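Local coordinates for HNH nuclease domain-containing protein (Streptomyces coelicolor, PDB 5ZMO), which is a type IV restriction endonuclease that recognises phosphorothioated DNA through its sulfur-binding domain and probably cleaves it with an HNH nuclease domain, at a contact of chain A with DNA. Residues are numbered along the deposited sequence; one frame, centred on the assembly and turned at random.

The three contacts form one continuous DNA-binding patch of the sulfur-binding domain. The centres of their C-alpha atoms lie about 4 Å apart for contacts 1 and 3, 6 Å for contacts 1 and 2, and 7 Å for contacts 2 and 3. Thr98 and Thr105 belong to both contact 1 and contact 2, Ser99 and Arg103 to both contact 1 and contact 3. Strands 97-98 and 103-104 with their connecting loop, helix 70-83 and the start of helix 106-112 thus contact backbone and bases together: contact 2 grips a phosphate, contact 3 meets the bases, mainly at cytosine amino groups, and contact 1 joins the two.

Contact 1: a contact of chain A with DNA. Residues 98-99, 103, 105. With nucleotides of chain B.
The guanidinium of Arg103 stands almost upright on the guanine of DG3, the two planes roughly 80° apart. N7 lies in the guanidinium plane at its edge, whereas NH1 approaches from above the guanine, on the face turned away from DC2. NH1 is 3.2 Å from N7 of DG3 and 3.7 Å from C5 of the same base, so a positive group covers the major-groove rim of a paired guanine without lying in the base plane. An arginine suits this place in the sulfur-binding domain, a DNA-reading module, because its long chain reaches the groove from strand 103-104 and its charge would be attracted to the electron-rich N7. The chain bends at chi3 (85°), which turns the guanidinium edge towards the base.

Beside it, Thr98 serves the sugar-phosphate backbone. Its hydroxyl OG1 donates a hydrogen bond of 2.8 Å to OP2 of the DG3 phosphate, and OG1 points at the DNA because it is anti to the backbone N (chi1 -175°). Ser99 follows in a left-handed backbone conformation, with its CA 3.9 Å from the deoxyribose C2' of DG3; a small residue allows this close passage of the sugar. Thr105, which follows strand 103-104, packs against the phosphate of the preceding nucleotide, DC2: its CB is 3.7 Å from OP1, and its methyl CG2 lies 3.9 Å from the ester oxygen O5' of DC2.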
# COMPACT_ATOMS: atom_id res chain seq x y z
N THR A 98 -2.24 3.39 20.19
CA THR A 98 -2.14 2.30 21.17
C THR A 98 -0.82 1.58 21.06
O THR A 98 -0.03 1.82 20.15
CB THR A 98 -3.36 1.35 21.03
OG1 THR A 98 -3.33 0.34 22.07
CG2 THR A 98 -3.43 0.70 19.64
N SER A 99 -0.53 0.75 22.05
CA SER A 99 0.60 -0.16 22.05
C SER A 99 1.89 0.61 22.00
O SER A 99 2.75 0.44 21.10
CB SER A 99 0.41 -1.28 21.00
OG SER A 99 1.48 -2.22 20.97
N ARG A 103 0.73 2.36 16.72
CA ARG A 103 -0.37 2.46 15.70
C ARG A 103 -1.60 3.16 16.25
O ARG A 103 -1.85 3.14 17.46
CB ARG A 103 -0.75 1.03 15.22
CG ARG A 103 -1.50 0.21 16.30
CD ARG A 103 -1.66 -1.29 16.05
NE ARG A 103 -0.51 -1.99 16.50
CZ ARG A 103 -0.40 -2.76 17.56
NH1 ARG A 103 -1.40 -3.07 18.39
NH2 ARG A 103 0.76 -3.27 17.76
N THR A 105 -5.61 3.25 16.88
CA THR A 105 -6.66 2.24 17.13
C THR A 105 -7.51 2.18 15.88
O THR A 105 -7.74 3.19 15.20
CB THR A 105 -7.60 2.60 18.28
OG1 THR A 105 -8.20 3.87 18.02
CG2 THR A 105 -6.84 2.68 19.63
P DC B 2 -8.49 -1.17 18.52
OP1 DC B 2 -9.74 -0.44 18.13
OP2 DC B 2 -7.35 -1.07 17.63
O5' DC B 2 -8.03 -0.97 20.05
C5' DC B 2 -8.98 -0.99 21.17
C4' DC B 2 -8.38 -1.28 22.54
O4' DC B 2 -8.32 -2.69 22.87
C3' DC B 2 -7.00 -0.74 22.88
O3' DC B 2 -6.90 -0.43 24.27
C2' DC B 2 -6.09 -1.94 22.70
C1' DC B 2 -6.96 -3.12 23.12
N1 DC B 2 -6.74 -4.33 22.31
C2 DC B 2 -6.33 -5.55 22.90
O2 DC B 2 -6.03 -5.57 24.11
N3 DC B 2 -6.24 -6.65 22.12
C4 DC B 2 -6.59 -6.59 20.82
N4 DC B 2 -6.48 -7.69 20.08
C5 DC B 2 -7.00 -5.38 20.21
C6 DC B 2 -7.08 -4.29 20.98
P DG B 3 -5.70 0.37 24.86
OP1 DG B 3 -6.09 0.85 26.20
OP2 DG B 3 -5.22 1.33 23.82
O5' DG B 3 -4.49 -0.65 25.09
C5' DG B 3 -4.50 -1.60 26.19
C4' DG B 3 -3.39 -2.61 26.04
O4' DG B 3 -3.69 -3.48 24.93
C3' DG B 3 -2.00 -2.01 25.77
O3' DG B 3 -1.03 -2.77 26.47
C2' DG B 3 -1.84 -2.21 24.28
C1' DG B 3 -2.52 -3.55 24.10
N9 DG B 3 -2.94 -3.87 22.74
C8 DG B 3 -3.36 -3.03 21.74
N7 DG B 3 -3.64 -3.65 20.63
C5 DG B 3 -3.37 -4.98 20.90
C6 DG B 3 -3.48 -6.12 20.08
O6 DG B 3 -3.83 -6.19 18.90
N1 DG B 3 -3.09 -7.27 20.76
C2 DG B 3 -2.73 -7.32 22.08
N2 DG B 3 -2.37 -8.51 22.55
N3 DG B 3 -2.61 -6.26 22.86
C4 DG B 3 -2.95 -5.13 22.21

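Contact 2: a contact of chain A with DNA. Residues 75, 98, 105-107. With nucleotides of chain B.
The amides of Leu106 and Glu107, in the first turn of helix 106-112, point outward together at the phosphate of DC2 and each donate to a different non-bridging oxygen. This is a helix N-terminus phosphate site within the sulfur-binding domain. Leu106 N reaches OP2 of DC2 at 3.0 Å and is nearly straight, 162° at the hydrogen; Glu107 N reaches OP1 of DC2 at 3.2 Å. Main-chain donors at a helix start are not paired within the helix, and the helix dipole would probably favour the anion further.

Arg75 comes from helix 70-83, across from the helix start. Its chain is extended from CG to NE, which carries Arg75 NH2 to 3.7 Å from OP2 of DC2, a long salt bridge. A water lies 2.9 Å from Arg75 NH2 and 2.7 Å from OP2 of DC2, so a water-mediated link to the phosphate runs beside the salt bridge.

Glu107 would be an awkward neighbour for a phosphate, but chi1 of 169° swings CG away from the main-chain nitrogen and the extended chain takes the carboxylate away, OE2 ending 5.7 Å from OP1 of DC2. Thr98 borders the nucleotide on the sugar side, its OG1 3.6 Å from C2' of DC2, a van der Waals contact with the deoxyribose.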
# COMPACT_ATOMS: atom_id res chain seq x y z
N ARG A 75 -4.94 -2.00 8.14
CA ARG A 75 -4.66 -0.93 9.07
C ARG A 75 -3.13 -0.87 9.35
O ARG A 75 -2.60 0.24 9.53
CB ARG A 75 -5.49 -1.00 10.34
CG ARG A 75 -5.20 -2.17 11.20
CD ARG A 75 -6.35 -2.40 12.15
NE ARG A 75 -6.02 -3.49 13.04
CZ ARG A 75 -5.51 -3.37 14.27
NH1 ARG A 75 -5.32 -4.49 14.95
NH2 ARG A 75 -5.23 -2.21 14.81
N THR A 98 -2.24 3.39 20.19
CA THR A 98 -2.14 2.30 21.17
C THR A 98 -0.82 1.58 21.06
O THR A 98 -0.03 1.82 20.15
CB THR A 98 -3.36 1.35 21.03
OG1 THR A 98 -3.33 0.34 22.07
CG2 THR A 98 -3.43 0.70 19.64
N THR A 105 -5.61 3.25 16.88
CA THR A 105 -6.66 2.24 17.13
C THR A 105 -7.51 2.18 15.88
O THR A 105 -7.74 3.19 15.20
CB THR A 105 -7.60 2.60 18.28
OG1 THR A 105 -8.20 3.87 18.02
CG2 THR A 105 -6.84 2.68 19.63
N LEU A 106 -8.03 0.97 15.61
CA LEU A 106 -9.03 0.82 14.55
C LEU A 106 -10.24 1.72 14.83
O LEU A 106 -10.83 2.28 13.90
CB LEU A 106 -9.47 -0.63 14.39
CG LEU A 106 -10.46 -0.92 13.26
CD1 LEU A 106 -9.83 -0.49 11.96
CD2 LEU A 106 -10.71 -2.40 13.10
N GLU A 107 -10.61 1.87 16.11
CA GLU A 107 -11.77 2.72 16.43
C GLU A 107 -11.57 4.20 15.99
O GLU A 107 -12.50 4.84 15.44
CB GLU A 107 -12.06 2.66 17.92
CG GLU A 107 -13.07 3.69 18.42
CD GLU A 107 -13.01 3.83 19.92
OE1 GLU A 107 -12.38 4.81 20.41
OE2 GLU A 107 -13.56 2.94 20.60
P DC B 2 -8.49 -1.17 18.52
OP1 DC B 2 -9.74 -0.44 18.13
OP2 DC B 2 -7.35 -1.07 17.63
O5' DC B 2 -8.03 -0.97 20.05
C5' DC B 2 -8.98 -0.99 21.17
C4' DC B 2 -8.38 -1.28 22.54
O4' DC B 2 -8.32 -2.69 22.87
C3' DC B 2 -7.00 -0.74 22.88
O3' DC B 2 -6.90 -0.43 24.27
C2' DC B 2 -6.09 -1.94 22.70
C1' DC B 2 -6.96 -3.12 23.12
N1 DC B 2 -6.74 -4.33 22.31
C2 DC B 2 -6.33 -5.55 22.90
O2 DC B 2 -6.03 -5.57 24.11
N3 DC B 2 -6.24 -6.65 22.12
C4 DC B 2 -6.59 -6.59 20.82
N4 DC B 2 -6.48 -7.69 20.08
C5 DC B 2 -7.00 -5.38 20.21
C6 DC B 2 -7.08 -4.29 20.98
O HOH W 1 -4.82 -1.90 17.70

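Contact 3: a contact of chain A with DNA. Residues 76, 99, 102-103. With nucleotides of chain C; nucleotides of chain B.
Tyr76 and Arg103 converge on the amino group of DC5 of chain C, while Arg102 reaches DC5 of chain B, both cytosines unpaired in the model; all three residues belong to the base-contacting surface of the sulfur-binding domain. The phenol ring of Tyr76 is tilted about 60° from chain C's DC5 and presents its hydroxyl to the Hoogsteen edge. N4 of that base donates to Tyr76 OH at 3.2 Å, with 146° at the hydrogen. A tyrosine fits because its rigid ring carries a hydroxyl that can accept from an amino group.

The guanidinium of Arg103 is turned about 70° against the same cytosine, whose N4 lies to one side of the plane, beyond the rim of the group, 3.6 Å from Arg103 NH2. Both groups are donors, so this is packing.

Arg102 NH1 donates to Ser99 O at 2.9 Å; the oxygen lies in the guanidinium plane, while NH1 stands well above the carbonyl plane. An arginine's long, extended chain brings several N-H donors to this carbonyl and the cytosine together. The bond helps fix the guanidinium, one face of which meets N4 of chain B's DC5. The close approach of N4 to Arg102 CZ is doubtful, and NH2 makes no hydrogen bond there. Ser99 OG is 3.5 Å from the same N4 of DC5.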
# COMPACT_ATOMS: atom_id res chain seq x y z
N TYR A 76 -2.44 -2.02 9.34
CA TYR A 76 -0.99 -2.06 9.69
C TYR A 76 -0.12 -1.26 8.68
O TYR A 76 0.52 -0.31 9.10
CB TYR A 76 -0.50 -3.46 9.85
CG TYR A 76 -1.02 -4.10 11.13
CD1 TYR A 76 -0.64 -3.61 12.37
CD2 TYR A 76 -1.86 -5.20 11.08
CE1 TYR A 76 -1.08 -4.21 13.52
CE2 TYR A 76 -2.41 -5.74 12.23
CZ TYR A 76 -1.99 -5.26 13.44
OH TYR A 76 -2.45 -5.83 14.62
N SER A 99 -0.53 0.75 22.05
CA SER A 99 0.60 -0.16 22.05
C SER A 99 1.89 0.61 22.00
O SER A 99 2.75 0.44 21.10
CB SER A 99 0.41 -1.28 21.00
OG SER A 99 1.48 -2.22 20.97
N ARG A 102 2.70 2.54 18.72
CA ARG A 102 2.98 1.80 17.50
C ARG A 102 1.99 2.13 16.36
O ARG A 102 2.38 2.12 15.16
CB ARG A 102 2.93 0.30 17.76
CG ARG A 102 4.17 -0.25 18.38
CD ARG A 102 3.95 -1.69 18.59
NE ARG A 102 5.06 -2.40 19.15
CZ ARG A 102 5.35 -2.44 20.47
NH1 ARG A 102 4.71 -1.68 21.33
NH2 ARG A 102 6.33 -3.22 20.93
N ARG A 103 0.73 2.36 16.72
CA ARG A 103 -0.37 2.46 15.70
C ARG A 103 -1.60 3.16 16.25
O ARG A 103 -1.85 3.14 17.46
CB ARG A 103 -0.75 1.03 15.22
CG ARG A 103 -1.50 0.21 16.30
CD ARG A 103 -1.66 -1.29 16.05
NE ARG A 103 -0.51 -1.99 16.50
CZ ARG A 103 -0.40 -2.76 17.56
NH1 ARG A 103 -1.40 -3.07 18.39
NH2 ARG A 103 0.76 -3.27 17.76
P DC C 5 0.52 -11.17 11.12
OP1 DC C 5 0.94 -12.30 10.27
OP2 DC C 5 -0.85 -10.64 11.18
O5' DC C 5 0.91 -11.49 12.63
C5' DC C 5 2.19 -12.03 12.92
C4' DC C 5 2.19 -12.58 14.32
O4' DC C 5 2.15 -11.53 15.31
C3' DC C 5 1.02 -13.51 14.67
O3' DC C 5 1.60 -14.53 15.52
C2' DC C 5 0.08 -12.61 15.46
C1' DC C 5 1.02 -11.65 16.18
N1 DC C 5 0.51 -10.29 16.48
C2 DC C 5 0.65 -9.73 17.74
O2 DC C 5 1.07 -10.45 18.68
N3 DC C 5 0.23 -8.46 17.96
C4 DC C 5 -0.30 -7.76 16.96
N4 DC C 5 -0.68 -6.51 17.21
C5 DC C 5 -0.42 -8.29 15.65
C6 DC C 5 -0.02 -9.55 15.46
P DG B 3 -5.70 0.37 24.86
OP1 DG B 3 -6.09 0.85 26.20
OP2 DG B 3 -5.22 1.33 23.82
O5' DG B 3 -4.49 -0.65 25.09
C5' DG B 3 -4.50 -1.60 26.19
C4' DG B 3 -3.39 -2.61 26.04
O4' DG B 3 -3.69 -3.48 24.93
C3' DG B 3 -2.00 -2.01 25.77
O3' DG B 3 -1.03 -2.77 26.47
C2' DG B 3 -1.84 -2.21 24.28
C1' DG B 3 -2.52 -3.55 24.10
N9 DG B 3 -2.94 -3.87 22.74
C8 DG B 3 -3.36 -3.03 21.74
N7 DG B 3 -3.64 -3.65 20.63
C5 DG B 3 -3.37 -4.98 20.90
C6 DG B 3 -3.48 -6.12 20.08
O6 DG B 3 -3.83 -6.19 18.90
N1 DG B 3 -3.09 -7.27 20.76
C2 DG B 3 -2.73 -7.32 22.08
N2 DG B 3 -2.37 -8.51 22.55
N3 DG B 3 -2.61 -6.26 22.86
C4 DG B 3 -2.95 -5.13 22.21
P DC B 5 4.13 -8.02 27.87
OP1 DC B 5 4.30 -9.11 28.89
OP2 DC B 5 5.10 -6.94 27.77
O5' DC B 5 4.09 -8.84 26.50
C5' DC B 5 3.10 -9.83 26.26
C4' DC B 5 3.50 -10.66 25.07
O4' DC B 5 3.24 -9.92 23.85
C3' DC B 5 4.97 -11.04 25.02
O3' DC B 5 4.98 -12.41 24.65
C2' DC B 5 5.57 -10.09 23.99
C1' DC B 5 4.41 -9.82 23.04
N1 DC B 5 4.36 -8.50 22.40
C2 DC B 5 4.15 -8.42 21.02
O2 DC B 5 4.26 -9.44 20.33
N3 DC B 5 3.98 -7.21 20.45
C4 DC B 5 3.90 -6.12 21.22
N4 DC B 5 3.67 -4.95 20.62
C5 DC B 5 4.08 -6.18 22.63
C6 DC B 5 4.27 -7.38 23.18